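Local coordinates for ABC transporter sugar binding protein (Xanthomonas axonopodis pv. citri, PDB 3UOR), which probably binds maltose or related sugars in the periplasm and hands them to an ABC transporter for uptake into the cell, at residues R33-G38 with G82-C87; C87-T92 with S304-K309; L146-K151 with W284-L289; V142-L147 with H359-Q364. All coordinates share one frame; numbering follows the deposited sequence.

Contact 1 (R33-G38 with G82-C87)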
loop_
_atom_site.group_PDB
_atom_site.type_symbol
_atom_site.label_atom_id
_atom_site.label_comp_id
_atom_site.label_asym_id
_atom_site.label_seq_id
_atom_site.Cartn_x
_atom_site.Cartn_y
_atom_site.Cartn_z
ATOM N N ARG A 33 -10.521 -21.226 12.229
ATOM C CA ARG A 33 -10.046 -21.249 10.851
ATOM C C ARG A 33 -9.628 -19.861 10.377
ATOM O O ARG A 33 -10.427 -18.920 10.334
ATOM C CB ARG A 33 -11.075 -21.870 9.915
ATOM C CG ARG A 33 -11.258 -23.366 10.140
ATOM C CD ARG A 33 -12.219 -23.946 9.123
ATOM N NE ARG A 33 -13.455 -23.168 9.059
ATOM C CZ ARG A 33 -13.940 -22.613 7.952
ATOM N NH1 ARG A 33 -13.302 -22.754 6.791
ATOM N NH2 ARG A 33 -15.074 -21.922 8.010
ATOM N N PHE A 34 -8.356 -19.770 10.013
ATOM C CA PHE A 34 -7.701 -18.522 9.648
ATOM C C PHE A 34 -7.217 -18.619 8.198
ATOM O O PHE A 34 -6.338 -19.420 7.885
ATOM C CB PHE A 34 -6.517 -18.307 10.602
ATOM C CG PHE A 34 -5.689 -17.094 10.305
ATOM C CD1 PHE A 34 -6.177 -16.062 9.522
ATOM C CD2 PHE A 34 -4.418 -16.979 10.834
ATOM C CE1 PHE A 34 -5.402 -14.940 9.256
ATOM C CE2 PHE A 34 -3.641 -15.867 10.580
ATOM C CZ PHE A 34 -4.136 -14.839 9.787
ATOM N N TRP A 35 -7.809 -17.825 7.314
ATOM C CA TRP A 35 -7.375 -17.784 5.918
ATOM C C TRP A 35 -6.422 -16.618 5.684
ATOM O O TRP A 35 -6.706 -15.495 6.084
ATOM C CB TRP A 35 -8.563 -17.617 4.986
ATOM C CG TRP A 35 -9.467 -18.778 4.914
ATOM C CD1 TRP A 35 -9.403 -19.926 5.652
ATOM C CD2 TRP A 35 -10.598 -18.916 4.048
ATOM N NE1 TRP A 35 -10.431 -20.772 5.295
ATOM C CE2 TRP A 35 -11.175 -20.171 4.311
ATOM C CE3 TRP A 35 -11.180 -18.093 3.075
ATOM C CZ2 TRP A 35 -12.306 -20.625 3.634
ATOM C CZ3 TRP A 35 -12.290 -18.542 2.405
ATOM C CH2 TRP A 35 -12.848 -19.797 2.689
ATOM N N ALA A 36 -5.296 -16.891 5.032
ATOM C CA ALA A 36 -4.311 -15.866 4.731
ATOM C C ALA A 36 -3.768 -16.158 3.335
ATOM O O ALA A 36 -4.015 -17.236 2.801
ATOM C CB ALA A 36 -3.213 -15.894 5.758
ATOM N N MET A 37 -3.044 -15.212 2.740
ATOM C CA MET A 37 -2.655 -15.329 1.330
ATOM C C MET A 37 -1.153 -15.347 1.070
ATOM O O MET A 37 -0.433 -14.444 1.497
ATOM C CB MET A 37 -3.246 -14.185 0.514
ATOM C CG MET A 37 -4.745 -14.251 0.319
ATOM S SD MET A 37 -5.598 -13.626 1.762
ATOM C CE MET A 37 -7.269 -13.437 1.143
ATOM N N GLY A 38 -0.689 -16.359 0.346
ATOM C CA GLY A 38 0.688 -16.395 -0.122
ATOM C C GLY A 38 1.753 -16.418 0.964
ATOM O O GLY A 38 1.589 -17.065 2.001
ATOM N N GLY A 82 -19.642 -20.779 4.470
ATOM C CA GLY A 82 -18.420 -21.467 4.857
ATOM C C GLY A 82 -17.215 -20.567 5.042
ATOM O O GLY A 82 -16.085 -20.957 4.730
ATOM N N LEU A 83 -17.456 -19.362 5.551
ATOM C CA LEU A 83 -16.389 -18.402 5.829
ATOM C C LEU A 83 -15.547 -18.837 7.025
ATOM O O LEU A 83 -16.057 -19.438 7.964
ATOM C CB LEU A 83 -16.974 -17.017 6.115
ATOM C CG LEU A 83 -17.751 -16.327 5.001
ATOM C CD1 LEU A 83 -18.261 -14.978 5.490
ATOM C CD2 LEU A 83 -16.876 -16.172 3.758
ATOM N N PRO A 84 -14.249 -18.519 6.998
ATOM C CA PRO A 84 -13.400 -18.842 8.145
ATOM C C PRO A 84 -13.733 -17.912 9.299
ATOM O O PRO A 84 -14.544 -17.004 9.132
ATOM C CB PRO A 84 -12.000 -18.551 7.620
ATOM C CG PRO A 84 -12.213 -17.474 6.606
ATOM C CD PRO A 84 -13.532 -17.756 5.963
ATOM N N ASP A 85 -13.121 -18.133 10.456
ATOM C CA ASP A 85 -13.325 -17.257 11.605
ATOM C C ASP A 85 -12.508 -15.993 11.462
ATOM O O ASP A 85 -13.027 -14.885 11.590
ATOM C CB ASP A 85 -12.918 -17.971 12.890
ATOM C CG ASP A 85 -13.596 -19.318 13.034
ATOM O OD1 ASP A 85 -12.903 -20.355 12.936
ATOM O OD2 ASP A 85 -14.828 -19.329 13.211
ATOM N N VAL A 86 -11.220 -16.168 11.206
ATOM C CA VAL A 86 -10.334 -15.037 11.024
ATOM C C VAL A 86 -9.812 -15.019 9.588
ATOM O O VAL A 86 -9.594 -16.067 8.971
ATOM C CB VAL A 86 -9.191 -15.073 12.040
ATOM C CG1 VAL A 86 -8.230 -13.901 11.816
ATOM C CG2 VAL A 86 -9.769 -15.045 13.444
ATOM N N CYS A 87 -9.640 -13.824 9.044
ATOM C CA CYS A 87 -9.232 -13.713 7.655
ATOM C C CYS A 87 -8.375 -12.480 7.410
ATOM O O CYS A 87 -8.671 -11.382 7.900
ATOM C CB CYS A 87 -10.464 -13.678 6.749
ATOM S SG CYS A 87 -10.096 -13.812 4.986
#
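Over one face of the Trp35 indole lies the Pro84 ring, which reaches the five-membered ring with CG at 3.5 Å from its centroid, 17° off the normal. This is a CH-pi contact in which the two side chains stand at about a right angle, with Pro84 CD running on toward the six-membered ring. The Arg33 guanidinium is covered on one face by Pro84 CA, offset toward its rim, and has Gly82 O at its edge. A bend at chi3 (-51°) folds the arginine back over the proline. At the edge of the Phe34 ring sits Val86 O, while Phe34 CD1 packs on Val86 CG1 at 3.8 Å, on the sheet face opposite Trp35. The strands that carry these groups, 30-36 and 86-90, run parallel, neighbours in the alpha/beta sheet of a periplasmic binding protein, and helix 67-79 of the connection lies against the Trp35 side. Val86 N donates to Arg33 O (3.0 Å), and Trp35 N to Val86 O (3.0 Å). Just before the paired strand, Asp85 OD1 takes Arg33 N on its anti lone pair at 2.6 Å, almost straight at 171°. Its other oxygen, OD2, bonds Ser311 OG, fixing the carboxylate from both ends.

Contact 2 (C87-T92 with S304-K309)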
loop_
_atom_site.group_PDB
_atom_site.type_symbol
_atom_site.label_atom_id
_atom_site.label_comp_id
_atom_site.label_asym_id
_atom_site.label_seq_id
_atom_site.Cartn_x
_atom_site.Cartn_y
_atom_site.Cartn_z
ATOM N N CYS A 87 -9.640 -13.824 9.044
ATOM C CA CYS A 87 -9.232 -13.713 7.655
ATOM C C CYS A 87 -8.375 -12.480 7.410
ATOM O O CYS A 87 -8.671 -11.382 7.900
ATOM C CB CYS A 87 -10.464 -13.678 6.749
ATOM S SG CYS A 87 -10.096 -13.812 4.986
ATOM N N GLN A 88 -7.314 -12.675 6.637
ATOM C CA GLN A 88 -6.510 -11.577 6.125
ATOM C C GLN A 88 -7.263 -10.945 4.951
ATOM O O GLN A 88 -7.658 -11.644 4.013
ATOM C CB GLN A 88 -5.166 -12.111 5.629
ATOM C CG GLN A 88 -4.355 -11.085 4.877
ATOM C CD GLN A 88 -3.153 -11.670 4.175
ATOM O OE1 GLN A 88 -2.885 -12.868 4.261
ATOM N NE2 GLN A 88 -2.411 -10.816 3.467
ATOM N N LEU A 89 -7.473 -9.634 5.003
ATOM C CA LEU A 89 -8.184 -8.932 3.931
ATOM C C LEU A 89 -7.361 -7.750 3.456
ATOM O O LEU A 89 -7.013 -6.867 4.249
ATOM C CB LEU A 89 -9.541 -8.419 4.426
ATOM C CG LEU A 89 -10.798 -8.781 3.643
ATOM C CD1 LEU A 89 -10.862 -10.268 3.383
ATOM C CD2 LEU A 89 -12.021 -8.331 4.394
ATOM N N GLY A 90 -7.035 -7.727 2.170
ATOM C CA GLY A 90 -6.453 -6.526 1.583
ATOM C C GLY A 90 -7.325 -5.355 1.986
ATOM O O GLY A 90 -8.562 -5.434 1.948
ATOM N N ASN A 91 -6.718 -4.257 2.397
ATOM C CA ASN A 91 -7.559 -3.244 3.013
ATOM C C ASN A 91 -8.472 -2.454 2.062
ATOM O O ASN A 91 -9.308 -1.691 2.519
ATOM C CB ASN A 91 -6.779 -2.372 4.008
ATOM C CG ASN A 91 -5.653 -1.655 3.369
ATOM O OD1 ASN A 91 -5.633 -1.517 2.151
ATOM N ND2 ASN A 91 -4.688 -1.190 4.176
ATOM N N THR A 92 -8.342 -2.646 0.750
ATOM C CA THR A 92 -9.286 -2.016 -0.174
ATOM C C THR A 92 -10.505 -2.922 -0.387
ATOM O O THR A 92 -11.506 -2.509 -0.966
ATOM C CB THR A 92 -8.651 -1.624 -1.541
ATOM O OG1 THR A 92 -8.031 -2.760 -2.126
ATOM C CG2 THR A 92 -7.607 -0.538 -1.365
ATOM N N SER A 304 -5.510 -6.101 6.483
ATOM C CA SER A 304 -6.117 -6.027 7.803
ATOM C C SER A 304 -6.507 -7.427 8.200
ATOM O O SER A 304 -6.539 -8.310 7.361
ATOM C CB SER A 304 -7.397 -5.196 7.760
ATOM O OG SER A 304 -7.130 -3.863 7.358
ATOM N N LEU A 305 -6.800 -7.628 9.481
ATOM C CA LEU A 305 -7.379 -8.870 9.942
ATOM C C LEU A 305 -8.815 -8.581 10.329
ATOM O O LEU A 305 -9.084 -7.574 10.975
ATOM C CB LEU A 305 -6.615 -9.400 11.160
ATOM C CG LEU A 305 -5.231 -9.946 10.790
ATOM C CD1 LEU A 305 -4.306 -9.885 11.982
ATOM C CD2 LEU A 305 -5.323 -11.370 10.237
ATOM N N VAL A 306 -9.726 -9.468 9.947
ATOM C CA VAL A 306 -11.141 -9.331 10.288
ATOM C C VAL A 306 -11.681 -10.620 10.891
ATOM O O VAL A 306 -11.111 -11.699 10.711
ATOM C CB VAL A 306 -12.002 -9.045 9.035
ATOM C CG1 VAL A 306 -11.517 -7.802 8.332
ATOM C CG2 VAL A 306 -11.948 -10.233 8.092
ATOM N N ILE A 307 -12.782 -10.490 11.616
ATOM C CA ILE A 307 -13.524 -11.638 12.110
ATOM C C ILE A 307 -14.838 -11.641 11.327
ATOM O O ILE A 307 -15.554 -10.632 11.290
ATOM C CB ILE A 307 -13.801 -11.507 13.623
ATOM C CG1 ILE A 307 -12.490 -11.399 14.412
ATOM C CG2 ILE A 307 -14.636 -12.678 14.129
ATOM C CD1 ILE A 307 -12.693 -11.308 15.926
ATOM N N PHE A 308 -15.144 -12.741 10.653
ATOM C CA PHE A 308 -16.433 -12.818 9.971
ATOM C C PHE A 308 -17.544 -13.016 10.998
ATOM O O PHE A 308 -17.382 -13.771 11.962
ATOM C CB PHE A 308 -16.437 -13.927 8.933
ATOM C CG PHE A 308 -15.597 -13.620 7.732
ATOM C CD1 PHE A 308 -14.445 -14.340 7.473
ATOM C CD2 PHE A 308 -15.940 -12.589 6.888
ATOM C CE1 PHE A 308 -13.658 -14.053 6.373
ATOM C CE2 PHE A 308 -15.159 -12.283 5.780
ATOM C CZ PHE A 308 -14.016 -13.020 5.524
ATOM N N LYS A 309 -18.665 -12.329 10.815
ATOM C CA LYS A 309 -19.685 -12.338 11.859
ATOM C C LYS A 309 -20.480 -13.640 11.931
ATOM O O LYS A 309 -21.251 -13.845 12.869
ATOM C CB LYS A 309 -20.580 -11.092 11.802
ATOM C CG LYS A 309 -21.554 -11.039 10.678
ATOM C CD LYS A 309 -21.975 -9.607 10.415
ATOM C CE LYS A 309 -22.717 -9.005 11.585
ATOM N NZ LYS A 309 -23.073 -7.583 11.287
#
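A first torsion of -71° sets CG of Phe308 anti to its carbonyl carbon, beside the backbone N, and so helps bring CE1 of the ring to Cys87 CB; the chi1 of Cys87 (-171°) places only the sulfur, anti to its own N. Cys87 CB comes closest, 3.2 Å from Phe308 CE1, a tight approach that is neither face-on nor edge-on. The sulfur lies beyond it at the ring edge, with SG 5.0 Å from the Phe308 centroid and 75° off the normal, a Cys sulfur-aromatic contact. Val306 shares this side of the sheet and uses its two methyls separately: CG2 meets Cys87 CB, whereas CG1 meets Leu89 CD2 at 4.0 Å, the leucine and valine crossing at about a right angle.

The backbones are joined as antiparallel strands. Cys87 with Val306 and Leu89 with Ser304 are hydrogen-bonded pairs flanking the non-hydrogen-bonded pair Gln88-Leu305. The bonds of the Leu89-Ser304 pair are nearly straight, Leu89 N to Ser304 O measuring 2.9 Å and Ser304 N to Leu89 O 2.8 Å. In between, Gln88 CA and Leu305 CA each offer a C-H to a carbonyl of the opposing strand. The buried Ser304 OG passes Asn91 CB and is bonded to Asn129 OD1. Gln88 extends toward strand 30-36, where its OE1 accepts Met37 N. Strand 86-90 thus lies between the parallel strand 30-36 and the antiparallel strand 303-307, while helix 314-324 packs on Leu305 and Ile307.

Contact 3 (L146-K151 with W284-L289)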
loop_
_atom_site.group_PDB
_atom_site.type_symbol
_atom_site.label_atom_id
_atom_site.label_comp_id
_atom_site.label_asym_id
_atom_site.label_seq_id
_atom_site.Cartn_x
_atom_site.Cartn_y
_atom_site.Cartn_z
ATOM N N LEU A 146 7.901 4.134 -1.767
ATOM C CA LEU A 146 8.777 5.286 -1.582
ATOM C C LEU A 146 10.030 5.045 -2.423
ATOM O O LEU A 146 10.071 4.086 -3.202
ATOM C CB LEU A 146 9.085 5.496 -0.078
ATOM C CG LEU A 146 9.586 4.317 0.760
ATOM C CD1 LEU A 146 10.833 3.699 0.138
ATOM C CD2 LEU A 146 9.848 4.698 2.255
ATOM N N LEU A 147 11.055 5.883 -2.284
ATOM C CA LEU A 147 12.217 5.785 -3.177
ATOM C C LEU A 147 13.355 4.917 -2.669
ATOM O O LEU A 147 13.933 5.206 -1.641
ATOM C CB LEU A 147 12.785 7.180 -3.476
ATOM C CG LEU A 147 11.799 8.218 -4.008
ATOM C CD1 LEU A 147 12.445 9.591 -3.971
ATOM C CD2 LEU A 147 11.348 7.877 -5.428
ATOM N N PHE A 148 13.684 3.865 -3.405
ATOM C CA PHE A 148 14.963 3.184 -3.252
ATOM C C PHE A 148 15.927 3.972 -4.112
ATOM O O PHE A 148 15.567 4.368 -5.213
ATOM C CB PHE A 148 14.870 1.739 -3.773
ATOM C CG PHE A 148 14.081 0.834 -2.885
ATOM C CD1 PHE A 148 14.720 -0.094 -2.068
ATOM C CD2 PHE A 148 12.710 0.927 -2.828
ATOM C CE1 PHE A 148 13.992 -0.925 -1.226
ATOM C CE2 PHE A 148 11.978 0.100 -1.973
ATOM C CZ PHE A 148 12.621 -0.827 -1.179
ATOM N N TYR A 149 17.146 4.203 -3.627
ATOM C CA TYR A 149 18.089 5.038 -4.359
ATOM C C TYR A 149 19.527 4.577 -4.256
ATOM O O TYR A 149 19.924 3.987 -3.249
ATOM C CB TYR A 149 17.997 6.501 -3.922
ATOM C CG TYR A 149 18.491 6.781 -2.525
ATOM C CD1 TYR A 149 17.707 6.473 -1.406
ATOM C CD2 TYR A 149 19.739 7.359 -2.318
ATOM C CE1 TYR A 149 18.160 6.738 -0.108
ATOM C CE2 TYR A 149 20.202 7.631 -1.031
ATOM C CZ TYR A 149 19.410 7.321 0.069
ATOM O OH TYR A 149 19.871 7.611 1.325
ATOM N N ARG A 150 20.291 4.851 -5.315
ATOM C CA ARG A 150 21.733 4.631 -5.331
ATOM C C ARG A 150 22.438 5.844 -4.732
ATOM O O ARG A 150 22.439 6.928 -5.327
ATOM C CB ARG A 150 22.221 4.393 -6.758
ATOM C CG ARG A 150 21.724 3.078 -7.381
ATOM C CD ARG A 150 22.699 1.943 -7.109
ATOM N NE ARG A 150 24.078 2.297 -7.491
ATOM C CZ ARG A 150 24.601 2.080 -8.698
ATOM N NH1 ARG A 150 23.873 1.504 -9.647
ATOM N NH2 ARG A 150 25.855 2.425 -8.959
ATOM N N LYS A 151 23.019 5.661 -3.546
ATOM C CA LYS A 151 23.713 6.735 -2.839
ATOM C C LYS A 151 24.885 7.285 -3.641
ATOM O O LYS A 151 25.064 8.500 -3.752
ATOM C CB LYS A 151 24.218 6.251 -1.479
ATOM C CG LYS A 151 23.121 5.896 -0.503
ATOM C CD LYS A 151 23.692 5.464 0.848
ATOM C CE LYS A 151 22.570 5.063 1.813
ATOM N NZ LYS A 151 23.071 4.493 3.096
ATOM N N TRP A 284 23.289 2.035 -1.254
ATOM C CA TRP A 284 21.905 2.294 -1.610
ATOM C C TRP A 284 21.072 2.386 -0.347
ATOM O O TRP A 284 21.456 1.872 0.699
ATOM C CB TRP A 284 21.356 1.197 -2.524
ATOM C CG TRP A 284 21.308 -0.142 -1.859
ATOM C CD1 TRP A 284 22.358 -1.001 -1.668
ATOM C CD2 TRP A 284 20.159 -0.781 -1.285
ATOM N NE1 TRP A 284 21.927 -2.130 -1.023
ATOM C CE2 TRP A 284 20.584 -2.020 -0.771
ATOM C CE3 TRP A 284 18.818 -0.416 -1.134
ATOM C CZ2 TRP A 284 19.722 -2.895 -0.134
ATOM C CZ3 TRP A 284 17.957 -1.289 -0.501
ATOM C CH2 TRP A 284 18.411 -2.516 -0.009
ATOM N N GLY A 285 19.926 3.043 -0.451
ATOM C CA GLY A 285 19.052 3.189 0.682
ATOM C C GLY A 285 17.635 3.462 0.273
ATOM O O GLY A 285 17.296 3.350 -0.903
ATOM N N THR A 286 16.815 3.831 1.249
ATOM C CA THR A 286 15.431 4.158 1.007
ATOM C C THR A 286 15.170 5.564 1.545
ATOM O O THR A 286 15.794 5.970 2.517
ATOM C CB THR A 286 14.532 3.162 1.739
ATOM O OG1 THR A 286 14.827 3.214 3.130
ATOM C CG2 THR A 286 14.784 1.747 1.252
ATOM N N ALA A 287 14.262 6.310 0.915
ATOM C CA ALA A 287 13.953 7.669 1.351
ATOM C C ALA A 287 12.469 7.892 1.176
ATOM O O ALA A 287 11.875 7.410 0.226
ATOM C CB ALA A 287 14.747 8.731 0.532
ATOM N N PRO A 288 11.859 8.644 2.084
ATOM C CA PRO A 288 10.408 8.784 1.952
ATOM C C PRO A 288 10.062 9.629 0.730
ATOM O O PRO A 288 10.927 10.305 0.197
ATOM C CB PRO A 288 9.990 9.452 3.270
ATOM C CG PRO A 288 11.221 10.080 3.815
ATOM C CD PRO A 288 12.414 9.367 3.237
ATOM N N LEU A 289 8.814 9.581 0.295
ATOM C CA LEU A 289 8.393 10.196 -0.962
ATOM C C LEU A 289 8.366 11.723 -0.867
ATOM O O LEU A 289 7.712 12.272 0.018
ATOM C CB LEU A 289 6.989 9.662 -1.297
ATOM C CG LEU A 289 6.544 9.413 -2.732
ATOM C CD1 LEU A 289 7.567 8.577 -3.501
ATOM C CD2 LEU A 289 5.165 8.770 -2.759
#
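Phe148 presents one ring face to the methyl of Thr286, whose CG2 stands 4.0 Å from the ring centroid and 22° off the normal, a CH-pi contact made toward the rim. The edge of the same ring is occupied by Trp284, with CZ3 at 3.8 Å from Phe148 CD1. All three side chains point the same way, so methyl and indole meet the CD1-CE1 side of the ring, one over the face and one at the edge. Thr286 places CG2 anti to its carbonyl carbon, which carries the methyl to the ring, while OG1 bonds Leu357 O. The indole NE1 is likewise engaged, by Gln276 OE1, and helix 267-275 lays Phe272 against both aromatic rings.

On the reverse surface Tyr149 leans across the partner strand: chi1 of 69° swings its ring over Gly285, whose backbone N lies above one face, and CE1 comes 3.3 Å from Gly285 C. Lys151 CE packs close by, 3.6 Å from Trp284 O. Farther along, Ala287 CB touches Tyr149 CE1 at 4.0 Å. Leu146 lies beside the end of the partner strand, with CB 3.4 Å from Ala287 O and CD1 near Thr286 CB.

Two hydrogen-bonded pairs, Leu147-Ala287 and Tyr149-Gly285, hold the backbones, alternating with the non-hydrogen-bonded pairs Phe148-Thr286 and Arg150-Trp284. Ala287 N reaches Leu147 O at 2.8 Å, and Tyr149 N reaches Gly285 O at 2.9 Å. Strand 134-150 also pairs with strand 259-264, so the arrangement is an antiparallel part of the mixed sheet, its Phe148 side covered by helices 267-275 and 359-364, as in the alpha/beta lobes of solute-binding proteins.

Contact 4 (V142-L147 with H359-Q364)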
loop_
_atom_site.group_PDB
_atom_site.type_symbol
_atom_site.label_atom_id
_atom_site.label_comp_id
_atom_site.label_asym_id
_atom_site.label_seq_id
_atom_site.Cartn_x
_atom_site.Cartn_y
_atom_site.Cartn_z
ATOM N N VAL A 142 1.522 -3.025 6.641
ATOM C CA VAL A 142 1.309 -1.885 5.759
ATOM C C VAL A 142 2.222 -1.999 4.542
ATOM O O VAL A 142 3.404 -2.342 4.656
ATOM C CB VAL A 142 1.617 -0.557 6.466
ATOM C CG1 VAL A 142 1.220 0.639 5.604
ATOM C CG2 VAL A 142 0.895 -0.492 7.788
ATOM N N ASP A 143 1.647 -1.736 3.378
ATOM C CA ASP A 143 2.419 -1.620 2.153
ATOM C C ASP A 143 2.339 -0.161 1.740
ATOM O O ASP A 143 1.252 0.376 1.563
ATOM C CB ASP A 143 1.811 -2.524 1.086
ATOM C CG ASP A 143 2.401 -2.288 -0.298
ATOM O OD1 ASP A 143 3.356 -1.490 -0.437
ATOM O OD2 ASP A 143 1.900 -2.909 -1.250
ATOM N N THR A 144 3.483 0.500 1.629
ATOM C CA THR A 144 3.501 1.838 1.055
ATOM C C THR A 144 4.725 1.950 0.139
ATOM O O THR A 144 5.644 1.142 0.246
ATOM C CB THR A 144 3.505 2.929 2.142
ATOM O OG1 THR A 144 3.295 4.215 1.538
ATOM C CG2 THR A 144 4.833 2.946 2.853
ATOM N N ARG A 145 4.730 2.933 -0.762
ATOM C CA ARG A 145 5.747 3.016 -1.811
ATOM C C ARG A 145 6.587 4.268 -1.655
ATOM O O ARG A 145 6.058 5.346 -1.429
ATOM C CB ARG A 145 5.063 3.040 -3.195
ATOM C CG ARG A 145 4.073 1.876 -3.406
ATOM C CD ARG A 145 4.770 0.542 -3.170
ATOM N NE ARG A 145 3.828 -0.578 -3.159
ATOM C CZ ARG A 145 3.304 -1.125 -4.256
ATOM N NH1 ARG A 145 3.632 -0.656 -5.462
ATOM N NH2 ARG A 145 2.450 -2.142 -4.149
ATOM N N LEU A 146 7.901 4.134 -1.767
ATOM C CA LEU A 146 8.777 5.286 -1.582
ATOM C C LEU A 146 10.030 5.045 -2.423
ATOM O O LEU A 146 10.071 4.086 -3.202
ATOM C CB LEU A 146 9.085 5.496 -0.078
ATOM C CG LEU A 146 9.586 4.317 0.760
ATOM C CD1 LEU A 146 10.833 3.699 0.138
ATOM C CD2 LEU A 146 9.848 4.698 2.255
ATOM N N LEU A 147 11.055 5.883 -2.284
ATOM C CA LEU A 147 12.217 5.785 -3.177
ATOM C C LEU A 147 13.355 4.917 -2.669
ATOM O O LEU A 147 13.933 5.206 -1.641
ATOM C CB LEU A 147 12.785 7.180 -3.476
ATOM C CG LEU A 147 11.799 8.218 -4.008
ATOM C CD1 LEU A 147 12.445 9.591 -3.971
ATOM C CD2 LEU A 147 11.348 7.877 -5.428
ATOM N N HIS A 359 13.947 2.779 8.141
ATOM C CA HIS A 359 13.630 4.092 8.717
ATOM C C HIS A 359 12.691 4.911 7.817
ATOM O O HIS A 359 11.759 5.553 8.295
ATOM C CB HIS A 359 14.922 4.875 9.007
ATOM C CG HIS A 359 14.688 6.264 9.502
ATOM N ND1 HIS A 359 14.676 6.581 10.844
ATOM C CD2 HIS A 359 14.449 7.419 8.836
ATOM C CE1 HIS A 359 14.441 7.875 10.983
ATOM N NE2 HIS A 359 14.299 8.406 9.782
ATOM N N ALA A 360 12.949 4.892 6.513
ATOM C CA ALA A 360 12.195 5.737 5.596
ATOM C C ALA A 360 10.724 5.340 5.560
ATOM O O ALA A 360 9.841 6.199 5.555
ATOM C CB ALA A 360 12.813 5.699 4.196
ATOM N N PHE A 361 10.462 4.036 5.558
ATOM C CA PHE A 361 9.097 3.517 5.657
ATOM C C PHE A 361 8.423 3.945 6.947
ATOM O O PHE A 361 7.293 4.417 6.937
ATOM C CB PHE A 361 9.105 2.002 5.554
ATOM C CG PHE A 361 9.478 1.498 4.192
ATOM C CD1 PHE A 361 8.577 1.605 3.128
ATOM C CD2 PHE A 361 10.717 0.912 3.969
ATOM C CE1 PHE A 361 8.912 1.133 1.856
ATOM C CE2 PHE A 361 11.068 0.447 2.697
ATOM C CZ PHE A 361 10.152 0.555 1.637
ATOM N N GLY A 362 9.133 3.810 8.061
ATOM C CA GLY A 362 8.555 4.139 9.349
ATOM C C GLY A 362 8.205 5.608 9.388
ATOM O O GLY A 362 7.171 5.993 9.906
ATOM N N ASP A 363 9.059 6.443 8.820
ATOM C CA ASP A 363 8.735 7.868 8.746
ATOM C C ASP A 363 7.511 8.152 7.841
ATOM O O ASP A 363 6.636 8.974 8.186
ATOM C CB ASP A 363 9.950 8.654 8.237
ATOM C CG ASP A 363 9.713 10.150 8.226
ATOM O OD1 ASP A 363 9.652 10.762 9.303
ATOM O OD2 ASP A 363 9.582 10.716 7.138
ATOM N N GLN A 364 7.448 7.498 6.684
ATOM C CA GLN A 364 6.362 7.793 5.715
ATOM C C GLN A 364 4.997 7.359 6.249
ATOM O O GLN A 364 3.968 7.981 5.949
ATOM C CB GLN A 364 6.615 7.120 4.359
ATOM C CG GLN A 364 5.559 7.487 3.286
ATOM C CD GLN A 364 6.038 7.173 1.878
ATOM O OE1 GLN A 364 7.035 7.715 1.428
ATOM N NE2 GLN A 364 5.315 6.303 1.176
#
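Leu146 meets helix 359-364 with every atom from CB outward. Its CB lies 3.4 Å from Gln364 OE1, and CG is equally near Phe361 CE1. From there the branches part: CD1 rests against Phe361 CZ at 3.5 Å, whereas CD2 lies over the ring face, 3.7 Å from the Phe361 centroid and 22° off the normal, a CH-pi contact. CD2 also touches Ala360 CB, wedging the methyl between the ring and the helix backbone. A chi1 of 51°, with CG between backbone N and carbonyl carbon, turns CG toward the Phe361 ring, from which the two methyls spread over it. At the edge of the Phe361 ring lies Thr144 O.

Beside this apolar patch Gln364 runs extended to its amide, where NE2 donates twice: to Thr144 OG1 at 2.9 Å and to Arg145 O at 2.9 Å. Both acceptors lie close to the amide plane, although NE2 itself approaches Arg145 O from above the carbonyl plane. Gln364 OE1 accepts Leu289 N, and Thr144 OG1 has a second partner in Ile299 O. With its oxygen and both donor directions of NE2 engaged, the buried amide is held against rotation, and a single glutamine satisfies backbone groups of two separate chain segments.

Overall arrangement
From the N terminus, the chain leaves strand 30-36, passes through strand 58-64 and helix 67-79, and returns beside it at 82-87, where contact 1 closes a short loop made mostly of helix. Contact 2 opens from the same strand 86-90 and closes only at 304-309, and the two share Cys87. Within that long loop lies the whole of contact 3, which joins 146-151 to 284-289. Contact 4 starts from the same part of strand 134-150 but closes at 359-364, beyond the end of contact 2, so contacts 2 and 4 cross. Contacts 1 and 3 lie on opposite sides of the chain's centre; strand 134-150, paired with both 303-307 and 284-287, links the side of contact 2 to that of contact 3.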